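Local coordinates for protein ultraspiracle (PDB 1HG4) that acts as a nuclear hormone receptor and transcription factor, whose helical ligand-binding domain binds a phospholipid and is held here in an inactive conformation, at residues A[157-160]-A[161-165]; A[172-175]-A[176-179]; A[236-239]-A[240-244]; A[254-257]-A[258-262]. All coordinates share one frame; numbering follows the deposited sequence.

How the contacts relate
Along the chain the four contacts come in numerical order, each a local turn of a largely helical ligand-binding domain. Contact 1 lies on helix 154-171 and contact 2 at the start of the next helix, 175-186, with centres about 17 Å apart. Contact 3, on helix 225-250, touches contact 1, their centres about 12 Å apart: Ile160 CG1 meets Ile239 CG2 at 3.6 Å. Contact 4 begins helix 258-266, about 20 Å between centres from contact 3 and 29 to 31 Å from contacts 1 and 2, across the chain's centre. Contacts 1 and 3 thus pack together beside the bound phospholipid, which Phe157 and Cys243 approach, while contacts 2 and 4 form the starts of two other helices at a distance.

Contact 1 of 4, residues A[157-160]-A[161-165]; sequences FDRI and LSELS
Arg159 and Glu163, one helical turn apart, join their charged ends on the surface of helix 154-171. Glu163 is extended beyond CG, and the bend of Arg159 at chi3 (-41°) brings its guanidinium back to the carboxylate. NH2 of Arg159 gives a bond of 3.3 Å to OE1 of Glu163, on the syn side. NE of Arg159 approaches OE2 of Glu163 at 2.9 Å, but OE2 is modelled too near Arg159 CB for this second bond to be certain. The two planes are 44° apart, so the two-pronged pairing is twisted, not coplanar. On the apolar side Leu161 sends CD1 obliquely to the Phe157 ring, 3.6 Å from CE1; its branched chain suits a buried place that Leu135 and Pro132 also line. Ile160 packs toward Leu135 and Val97 of helix 78-100, where a branched aliphatic suits the interior. Its carbonyl serves the backbone: Ser165 N bonds to Ile160 O at 3.3 Å, five residues on, and Leu164 N only weakly, which marks a wider pi-type turn. Long ionic chains thus face the partly exposed side and hydrocarbon the interior, so the salt bridge probably adds modestly to a turn whose burial rests on its apolar residues.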
loop_
_atom_site.group_PDB
_atom_site.type_symbol
_atom_site.label_atom_id
_atom_site.label_comp_id
_atom_site.label_asym_id
_atom_site.label_seq_id
_atom_site.Cartn_x
_atom_site.Cartn_y
_atom_site.Cartn_z
ATOM N N PHE A 157 -5.182 -37.287 -0.530
ATOM C CA PHE A 157 -4.701 -37.762 -1.830
ATOM C C PHE A 157 -5.804 -37.423 -2.833
ATOM O O PHE A 157 -5.553 -36.878 -3.912
ATOM C CB PHE A 157 -4.498 -39.290 -1.769
ATOM C CG PHE A 157 -4.024 -39.925 -3.062
ATOM C CD1 PHE A 157 -4.931 -40.233 -4.083
ATOM C CD2 PHE A 157 -2.692 -40.303 -3.218
ATOM C CE1 PHE A 157 -4.516 -40.916 -5.239
ATOM C CE2 PHE A 157 -2.263 -40.987 -4.366
ATOM C CZ PHE A 157 -3.176 -41.299 -5.381
ATOM N N ASP A 158 -7.037 -37.734 -2.455
ATOM C CA ASP A 158 -8.170 -37.483 -3.331
ATOM C C ASP A 158 -8.488 -36.021 -3.601
ATOM O O ASP A 158 -8.644 -35.636 -4.753
ATOM C CB ASP A 158 -9.432 -38.178 -2.810
ATOM C CG ASP A 158 -9.432 -39.656 -3.089
ATOM O OD1 ASP A 158 -9.046 -40.048 -4.217
ATOM O OD2 ASP A 158 -9.827 -40.426 -2.192
ATOM N N ARG A 159 -8.583 -35.198 -2.564
ATOM C CA ARG A 159 -8.918 -33.812 -2.836
ATOM C C ARG A 159 -7.832 -33.062 -3.588
ATOM O O ARG A 159 -8.116 -32.098 -4.276
ATOM C CB ARG A 159 -9.373 -33.074 -1.566
ATOM C CG ARG A 159 -8.687 -33.407 -0.277
ATOM C CD ARG A 159 -9.522 -32.852 0.899
ATOM N NE ARG A 159 -10.062 -31.517 0.623
ATOM C CZ ARG A 159 -9.809 -30.427 1.348
ATOM N NH1 ARG A 159 -9.019 -30.491 2.417
ATOM N NH2 ARG A 159 -10.336 -29.258 0.998
ATOM N N ILE A 160 -6.592 -33.521 -3.498
ATOM C CA ILE A 160 -5.532 -32.862 -4.248
ATOM C C ILE A 160 -5.801 -33.072 -5.728
ATOM O O ILE A 160 -5.641 -32.158 -6.525
ATOM C CB ILE A 160 -4.132 -33.440 -3.944
ATOM C CG1 ILE A 160 -3.608 -32.878 -2.622
ATOM C CG2 ILE A 160 -3.179 -33.096 -5.069
ATOM C CD1 ILE A 160 -2.206 -33.321 -2.279
ATOM N N LEU A 161 -6.216 -34.278 -6.093
ATOM C CA LEU A 161 -6.461 -34.587 -7.495
ATOM C C LEU A 161 -7.811 -34.121 -8.009
ATOM O O LEU A 161 -7.930 -33.740 -9.168
ATOM C CB LEU A 161 -6.301 -36.092 -7.737
ATOM C CG LEU A 161 -4.893 -36.622 -7.462
ATOM C CD1 LEU A 161 -4.869 -38.132 -7.509
ATOM C CD2 LEU A 161 -3.944 -36.042 -8.484
ATOM N N SER A 162 -8.831 -34.146 -7.160
ATOM C CA SER A 162 -10.159 -33.710 -7.581
ATOM C C SER A 162 -10.309 -32.190 -7.556
ATOM O O SER A 162 -10.799 -31.588 -8.514
ATOM C CB SER A 162 -11.220 -34.332 -6.684
ATOM O OG SER A 162 -11.172 -35.744 -6.777
ATOM N N GLU A 163 -9.871 -31.578 -6.457
ATOM C CA GLU A 163 -9.972 -30.137 -6.275
ATOM C C GLU A 163 -8.917 -29.278 -6.981
ATOM O O GLU A 163 -9.133 -28.093 -7.219
ATOM C CB GLU A 163 -9.993 -29.829 -4.782
ATOM C CG GLU A 163 -11.217 -30.405 -4.094
ATOM C CD GLU A 163 -11.244 -30.137 -2.600
ATOM O OE1 GLU A 163 -11.048 -28.967 -2.202
ATOM O OE2 GLU A 163 -11.474 -31.097 -1.823
ATOM N N LEU A 164 -7.785 -29.867 -7.333
ATOM C CA LEU A 164 -6.752 -29.105 -8.006
ATOM C C LEU A 164 -6.445 -29.630 -9.405
ATOM O O LEU A 164 -6.781 -28.974 -10.397
ATOM C CB LEU A 164 -5.487 -29.083 -7.148
ATOM C CG LEU A 164 -5.686 -28.451 -5.758
ATOM C CD1 LEU A 164 -4.439 -28.641 -4.914
ATOM C CD2 LEU A 164 -6.032 -26.961 -5.895
ATOM N N SER A 165 -5.830 -30.810 -9.488
ATOM C CA SER A 165 -5.472 -31.402 -10.782
ATOM C C SER A 165 -6.608 -31.432 -11.807
ATOM O O SER A 165 -6.468 -30.911 -12.914
ATOM C CB SER A 165 -4.938 -32.823 -10.586
ATOM O OG SER A 165 -3.739 -32.826 -9.830
#

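Contact 2 of 4, residues A[172-175]-A[176-179]; sequences NLDR and RELS
Ser179 OG lies over one face of the Arg175 guanidinium, 4.1 Å from NE, one turn along the helix. Both polar ends meet a common partner: Arg175 NH2 forms a salt bridge with Glu18 and Ser179 OG a hydrogen bond with the same carboxylate, on helix 11-24. The second pair of flat groups is the carboxylates of Asp174 and Glu177, whose chains meet at about a right angle with their planes 37° apart. Glu177 N points nearly along the C-O axis of Asp174 OD1, in a short bond of 2.6 Å. In return Asp174 N reaches OE1 of Glu177 at 3.1 Å, on the anti side and 25° out of the carboxylate plane. These reciprocal bonds make a capping box, with Asp174 as the N-cap of helix 175-186. Asp174 can reach inward because its CG sits between the backbone N and the carbonyl carbon (chi1 64°), and its short chain suits a bond to a first-turn N-H. The two acids bring Asp174 OD2 to 3.8 Å from Glu177 OE1; Arg225, in a salt bridge with Glu177 OE1, and His214, hydrogen-bonded to Asp174 OD2, would be expected to ease that repulsion. Just before the cap, Asn172 ends the preceding helix in a Schellman motif, its positive phi allowing the chain to turn away. Leu173 then tucks CD1 against CB of Glu177 at 3.4 Å, while its CD2 meets Leu178 CD1 at 4.2 Å.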
loop_
_atom_site.group_PDB
_atom_site.type_symbol
_atom_site.label_atom_id
_atom_site.label_comp_id
_atom_site.label_asym_id
_atom_site.label_seq_id
_atom_site.Cartn_x
_atom_site.Cartn_y
_atom_site.Cartn_z
ATOM N N ASN A 172 -7.651 -25.911 -18.609
ATOM C CA ASN A 172 -6.577 -25.802 -19.592
ATOM C C ASN A 172 -5.485 -24.903 -19.012
ATOM O O ASN A 172 -4.887 -24.095 -19.724
ATOM C CB ASN A 172 -7.082 -25.196 -20.907
ATOM C CG ASN A 172 -8.167 -26.031 -21.567
ATOM O OD1 ASN A 172 -7.980 -27.224 -21.837
ATOM N ND2 ASN A 172 -9.311 -25.403 -21.841
ATOM N N LEU A 173 -5.234 -25.042 -17.715
ATOM C CA LEU A 173 -4.214 -24.242 -17.055
ATOM C C LEU A 173 -2.873 -24.478 -17.739
ATOM O O LEU A 173 -2.505 -25.613 -18.000
ATOM C CB LEU A 173 -4.113 -24.622 -15.571
ATOM C CG LEU A 173 -3.205 -23.755 -14.700
ATOM C CD1 LEU A 173 -3.867 -22.396 -14.469
ATOM C CD2 LEU A 173 -2.951 -24.450 -13.366
ATOM N N ASP A 174 -2.143 -23.410 -18.042
ATOM C CA ASP A 174 -0.849 -23.575 -18.675
ATOM C C ASP A 174 0.278 -23.265 -17.695
ATOM O O ASP A 174 0.034 -22.778 -16.586
ATOM C CB ASP A 174 -0.748 -22.707 -19.940
ATOM C CG ASP A 174 -0.833 -21.219 -19.654
ATOM O OD1 ASP A 174 -0.246 -20.755 -18.654
ATOM O OD2 ASP A 174 -1.478 -20.499 -20.451
ATOM N N ARG A 175 1.504 -23.547 -18.120
ATOM C CA ARG A 175 2.676 -23.335 -17.285
ATOM C C ARG A 175 2.847 -21.886 -16.840
ATOM O O ARG A 175 3.338 -21.623 -15.736
ATOM C CB ARG A 175 3.944 -23.802 -18.016
ATOM C CG ARG A 175 5.203 -23.689 -17.168
ATOM C CD ARG A 175 5.190 -24.698 -16.025
ATOM N NE ARG A 175 6.028 -24.281 -14.906
ATOM C CZ ARG A 175 7.324 -23.997 -15.001
ATOM N NH1 ARG A 175 7.945 -24.083 -16.169
ATOM N NH2 ARG A 175 8.002 -23.623 -13.925
ATOM N N ARG A 176 2.444 -20.949 -17.692
ATOM C CA ARG A 176 2.564 -19.542 -17.358
ATOM C C ARG A 176 1.571 -19.165 -16.272
ATOM O O ARG A 176 1.896 -18.426 -15.350
ATOM C CB ARG A 176 2.345 -18.672 -18.600
ATOM C CG ARG A 176 3.640 -18.107 -19.204
ATOM C CD ARG A 176 4.166 -18.921 -20.375
ATOM N NE ARG A 176 5.621 -19.054 -20.332
ATOM C CZ ARG A 176 6.336 -19.795 -21.178
ATOM N NH1 ARG A 176 5.733 -20.469 -22.153
ATOM N NH2 ARG A 176 7.651 -19.893 -21.024
ATOM N N GLU A 177 0.356 -19.676 -16.362
ATOM C CA GLU A 177 -0.637 -19.370 -15.340
ATOM C C GLU A 177 -0.288 -19.984 -13.981
ATOM O O GLU A 177 -0.585 -19.386 -12.949
ATOM C CB GLU A 177 -2.018 -19.835 -15.804
ATOM C CG GLU A 177 -2.349 -19.274 -17.168
ATOM C CD GLU A 177 -3.694 -19.694 -17.683
ATOM O OE1 GLU A 177 -3.987 -20.906 -17.676
ATOM O OE2 GLU A 177 -4.457 -18.805 -18.110
ATOM N N LEU A 178 0.353 -21.159 -13.968
ATOM C CA LEU A 178 0.725 -21.791 -12.696
ATOM C C LEU A 178 1.843 -20.990 -12.016
ATOM O O LEU A 178 1.851 -20.821 -10.793
ATOM C CB LEU A 178 1.189 -23.241 -12.905
ATOM C CG LEU A 178 1.588 -23.934 -11.589
ATOM C CD1 LEU A 178 0.324 -24.338 -10.803
ATOM C CD2 LEU A 178 2.469 -25.142 -11.888
ATOM N N SER A 179 2.794 -20.509 -12.815
ATOM C CA SER A 179 3.872 -19.692 -12.281
ATOM C C SER A 179 3.288 -18.454 -11.610
ATOM O O SER A 179 3.753 -18.056 -10.545
ATOM C CB SER A 179 4.814 -19.254 -13.387
ATOM O OG SER A 179 5.529 -20.364 -13.873
#

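Contact 3 of 4, residues A[236-239]-A[240-244]; sequences LRSI and SLKCQ
Lys242 curls back toward Ser238 on one side of helix 225-250. Two bends, at chi2 (-57°) and chi4 (58°), fold its long chain over the turn, so that CG lies 3.2 Å from the carbonyl O of Ser238 and NZ comes to 3.4 Å from Ser238 OG. That last bond is weak; the hydroxyl, with OG anti to the backbone N (chi1 -174°), is turned to meet the ammonium group. Farther round the helix, Leu241 lays CG beside the carbonyl O of Arg237, 3.2 Å away, and its CD1 approaches the arginine side chain at NE obliquely, at 4.2 Å. Arg237 is fully extended and its charged end stands off the helix surface, as fits an exposed position. On the inward side are smaller groups: CB of Ser240 rests against Leu236 O, and the compact SG of Cys243 rests 3.6 Å from Ile239 O, the acceptor of the Cys243 N bond at 3.1 Å. Regular i to i+4 bonds of this kind hold the turn, except that Lys242 N bonds to Ser238 O only weakly. Cys243 belongs to the phospholipid pocket. Helix 78-100 packs on Ser240 through Ile90 and Glu91, where a small side chain suits close approach, and on Cys243 through Ile94. Helix 154-171 also packs here, with Ile156 against Cys243 and Lys242, and Arg159 close to both Ser238 and the like-charged Lys242.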
loop_
_atom_site.group_PDB
_atom_site.type_symbol
_atom_site.label_atom_id
_atom_site.label_comp_id
_atom_site.label_asym_id
_atom_site.label_seq_id
_atom_site.Cartn_x
_atom_site.Cartn_y
_atom_site.Cartn_z
ATOM N N LEU A 236 -6.309 -24.616 -2.452
ATOM C CA LEU A 236 -4.912 -24.972 -2.256
ATOM C C LEU A 236 -4.552 -24.752 -0.789
ATOM O O LEU A 236 -3.912 -25.597 -0.157
ATOM C CB LEU A 236 -4.008 -24.117 -3.145
ATOM C CG LEU A 236 -2.890 -24.845 -3.896
ATOM C CD1 LEU A 236 -1.970 -23.810 -4.547
ATOM C CD2 LEU A 236 -2.103 -25.740 -2.951
ATOM N N ARG A 237 -4.971 -23.615 -0.243
ATOM C CA ARG A 237 -4.682 -23.298 1.155
ATOM C C ARG A 237 -5.310 -24.298 2.120
ATOM O O ARG A 237 -4.668 -24.757 3.059
ATOM C CB ARG A 237 -5.178 -21.896 1.509
ATOM C CG ARG A 237 -4.802 -21.496 2.927
ATOM C CD ARG A 237 -5.298 -20.119 3.315
ATOM N NE ARG A 237 -4.974 -19.829 4.712
ATOM C CZ ARG A 237 -5.398 -18.762 5.384
ATOM N NH1 ARG A 237 -6.175 -17.863 4.791
ATOM N NH2 ARG A 237 -5.049 -18.596 6.654
ATOM N N SER A 238 -6.574 -24.628 1.893
ATOM C CA SER A 238 -7.262 -25.574 2.751
ATOM C C SER A 238 -6.582 -26.944 2.774
ATOM O O SER A 238 -6.351 -27.510 3.830
ATOM C CB SER A 238 -8.708 -25.732 2.296
ATOM O OG SER A 238 -9.420 -26.539 3.219
ATOM N N ILE A 239 -6.264 -27.475 1.598
ATOM C CA ILE A 239 -5.606 -28.777 1.492
ATOM C C ILE A 239 -4.236 -28.707 2.155
ATOM O O ILE A 239 -3.825 -29.608 2.882
ATOM C CB ILE A 239 -5.435 -29.185 0.008
ATOM C CG1 ILE A 239 -6.809 -29.383 -0.638
ATOM C CG2 ILE A 239 -4.601 -30.445 -0.095
ATOM C CD1 ILE A 239 -6.754 -29.683 -2.109
ATOM N N SER A 240 -3.542 -27.613 1.894
ATOM C CA SER A 240 -2.219 -27.374 2.433
ATOM C C SER A 240 -2.212 -27.374 3.972
ATOM O O SER A 240 -1.262 -27.854 4.605
ATOM C CB SER A 240 -1.700 -26.045 1.861
ATOM O OG SER A 240 -0.516 -25.608 2.502
ATOM N N LEU A 241 -3.270 -26.845 4.582
ATOM C CA LEU A 241 -3.351 -26.821 6.042
ATOM C C LEU A 241 -3.514 -28.240 6.607
ATOM O O LEU A 241 -2.958 -28.556 7.659
ATOM C CB LEU A 241 -4.509 -25.926 6.497
ATOM C CG LEU A 241 -4.267 -24.420 6.264
ATOM C CD1 LEU A 241 -5.540 -23.608 6.523
ATOM C CD2 LEU A 241 -3.133 -23.940 7.175
ATOM N N LYS A 242 -4.261 -29.098 5.910
ATOM C CA LYS A 242 -4.450 -30.476 6.366
ATOM C C LYS A 242 -3.125 -31.245 6.253
ATOM O O LYS A 242 -2.808 -32.063 7.125
ATOM C CB LYS A 242 -5.523 -31.185 5.538
ATOM C CG LYS A 242 -6.772 -30.356 5.307
ATOM C CD LYS A 242 -7.428 -29.880 6.614
ATOM C CE LYS A 242 -8.408 -28.731 6.351
ATOM N NZ LYS A 242 -9.470 -29.137 5.390
ATOM N N CYS A 243 -2.353 -30.983 5.192
ATOM C CA CYS A 243 -1.062 -31.648 5.014
ATOM C C CYS A 243 -0.164 -31.362 6.204
ATOM O O CYS A 243 0.502 -32.256 6.731
ATOM C CB CYS A 243 -0.355 -31.165 3.744
ATOM S SG CYS A 243 -1.037 -31.854 2.271
ATOM N N GLN A 244 -0.134 -30.103 6.613
ATOM C CA GLN A 244 0.680 -29.730 7.746
ATOM C C GLN A 244 0.247 -30.492 8.986
ATOM O O GLN A 244 1.093 -30.953 9.748
ATOM C CB GLN A 244 0.588 -28.233 8.017
ATOM C CG GLN A 244 1.678 -27.771 8.936
ATOM C CD GLN A 244 1.670 -26.301 9.092
ATOM O OE1 GLN A 244 0.771 -25.745 9.716
ATOM N NE2 GLN A 244 2.665 -25.635 8.507
#

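Contact 4 of 4, residues A[254-257]-A[258-262]; sequences SDRP and LEELF
Pro257, the N-cap of helix 258-266, has an extended backbone (psi 133°) that gives way to helical angles at Leu258, and Glu260 N bonds back to Pro257 O at 2.8 Å. Proline suits this entry because its ring fixes phi, although it offers no side-chain acceptor to cap the helix. Acid side chains flank the ring instead: OE1 of Glu259 comes to 3.5 Å from CB of Pro257, and Glu260 runs obliquely past CG. The chief polar link is between Arg256 and Glu260, whose chains meet at about a right angle. NH1 of Arg256 gives a bond of 2.8 Å to OE1 of Glu260, which lies in the guanidinium plane, at its edge, and is met on its anti side; the carboxylate is turned 49° from that plane. Bends at chi2 and chi3 (89°) let the arginine fold over the first turn, and its NH2 pairs with Glu264 one turn farther on, so a single guanidinium serves two acids. The aliphatic part of Arg256 also touches Leu261, CB to CD1 at 3.8 Å. Upstream, Ser254 OG accepts from Arg256 N at 2.9 Å, an ST turn. Leu258 and Phe262 face inward, Leu258 CD1 lying over one face of the Phe262 ring, toward its rim. They pack on helix 78-100 at Trp89, Lys86 and Leu85, and Glu259 forms a salt bridge with Lys86. This seats helix 258-266, which by its place at the end of the domain probably corresponds to the activation helix of nuclear receptors, against helix 78-100, consistent with the inactive conformation.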
loop_
_atom_site.group_PDB
_atom_site.type_symbol
_atom_site.label_atom_id
_atom_site.label_comp_id
_atom_site.label_asym_id
_atom_site.label_seq_id
_atom_site.Cartn_x
_atom_site.Cartn_y
_atom_site.Cartn_z
ATOM N N SER A 254 11.867 -32.083 11.661
ATOM C CA SER A 254 13.070 -31.781 12.427
ATOM C C SER A 254 12.772 -31.143 13.782
ATOM O O SER A 254 11.745 -30.497 13.960
ATOM C CB SER A 254 13.959 -30.841 11.619
ATOM O OG SER A 254 14.971 -30.295 12.437
ATOM N N ASP A 255 13.643 -31.329 14.762
ATOM C CA ASP A 255 13.375 -30.682 16.033
ATOM C C ASP A 255 13.700 -29.209 15.844
ATOM O O ASP A 255 13.120 -28.345 16.508
ATOM C CB ASP A 255 14.207 -31.295 17.161
ATOM C CG ASP A 255 13.608 -32.592 17.675
ATOM O OD1 ASP A 255 12.372 -32.620 17.877
ATOM O OD2 ASP A 255 14.363 -33.571 17.880
ATOM N N ARG A 256 14.611 -28.926 14.912
ATOM C CA ARG A 256 14.983 -27.544 14.633
ATOM C C ARG A 256 13.838 -26.853 13.893
ATOM O O ARG A 256 13.275 -27.400 12.943
ATOM C CB ARG A 256 16.250 -27.488 13.785
ATOM C CG ARG A 256 17.066 -26.250 14.032
ATOM C CD ARG A 256 18.465 -26.628 14.422
ATOM N NE ARG A 256 19.342 -26.776 13.267
ATOM C CZ ARG A 256 19.859 -25.752 12.596
ATOM N NH1 ARG A 256 19.584 -24.509 12.970
ATOM N NH2 ARG A 256 20.657 -25.972 11.555
ATOM N N PRO A 257 13.465 -25.641 14.332
ATOM C CA PRO A 257 12.375 -24.904 13.682
ATOM C C PRO A 257 12.743 -24.520 12.252
ATOM O O PRO A 257 13.835 -24.010 11.994
ATOM C CB PRO A 257 12.195 -23.692 14.586
ATOM C CG PRO A 257 13.589 -23.454 15.097
ATOM C CD PRO A 257 14.064 -24.848 15.422
ATOM N N LEU A 258 11.816 -24.778 11.335
ATOM C CA LEU A 258 12.007 -24.502 9.916
ATOM C C LEU A 258 12.534 -23.093 9.674
ATOM O O LEU A 258 13.359 -22.880 8.784
ATOM C CB LEU A 258 10.686 -24.723 9.169
ATOM C CG LEU A 258 10.632 -24.680 7.635
ATOM C CD1 LEU A 258 11.583 -25.693 7.015
ATOM C CD2 LEU A 258 9.198 -24.955 7.197
ATOM N N GLU A 259 12.062 -22.133 10.467
ATOM C CA GLU A 259 12.521 -20.748 10.333
ATOM C C GLU A 259 14.048 -20.692 10.288
ATOM O O GLU A 259 14.628 -20.014 9.436
ATOM C CB GLU A 259 12.049 -19.889 11.508
ATOM C CG GLU A 259 10.571 -19.560 11.539
ATOM C CD GLU A 259 9.708 -20.764 11.840
ATOM O OE1 GLU A 259 10.153 -21.646 12.619
ATOM O OE2 GLU A 259 8.575 -20.822 11.309
ATOM N N GLU A 260 14.689 -21.407 11.211
ATOM C CA GLU A 260 16.144 -21.432 11.280
ATOM C C GLU A 260 16.766 -22.003 10.020
ATOM O O GLU A 260 17.734 -21.458 9.499
ATOM C CB GLU A 260 16.606 -22.245 12.486
ATOM C CG GLU A 260 16.536 -21.510 13.811
ATOM C CD GLU A 260 16.953 -22.392 14.977
ATOM O OE1 GLU A 260 17.991 -23.090 14.854
ATOM O OE2 GLU A 260 16.249 -22.385 16.013
ATOM N N LEU A 261 16.207 -23.100 9.528
ATOM C CA LEU A 261 16.740 -23.742 8.338
ATOM C C LEU A 261 16.673 -22.805 7.132
ATOM O O LEU A 261 17.607 -22.750 6.333
ATOM C CB LEU A 261 15.986 -25.049 8.065
ATOM C CG LEU A 261 16.143 -26.199 9.083
ATOM C CD1 LEU A 261 15.762 -25.741 10.475
ATOM C CD2 LEU A 261 15.249 -27.354 8.686
ATOM N N PHE A 262 15.576 -22.065 7.009
ATOM C CA PHE A 262 15.407 -21.116 5.913
ATOM C C PHE A 262 16.416 -19.978 6.053
ATOM O O PHE A 262 17.090 -19.584 5.096
ATOM C CB PHE A 262 13.991 -20.518 5.924
ATOM C CG PHE A 262 12.935 -21.413 5.338
ATOM C CD1 PHE A 262 13.242 -22.311 4.321
ATOM C CD2 PHE A 262 11.614 -21.318 5.782
ATOM C CE1 PHE A 262 12.248 -23.111 3.745
ATOM C CE2 PHE A 262 10.600 -22.111 5.217
ATOM C CZ PHE A 262 10.918 -23.012 4.194
#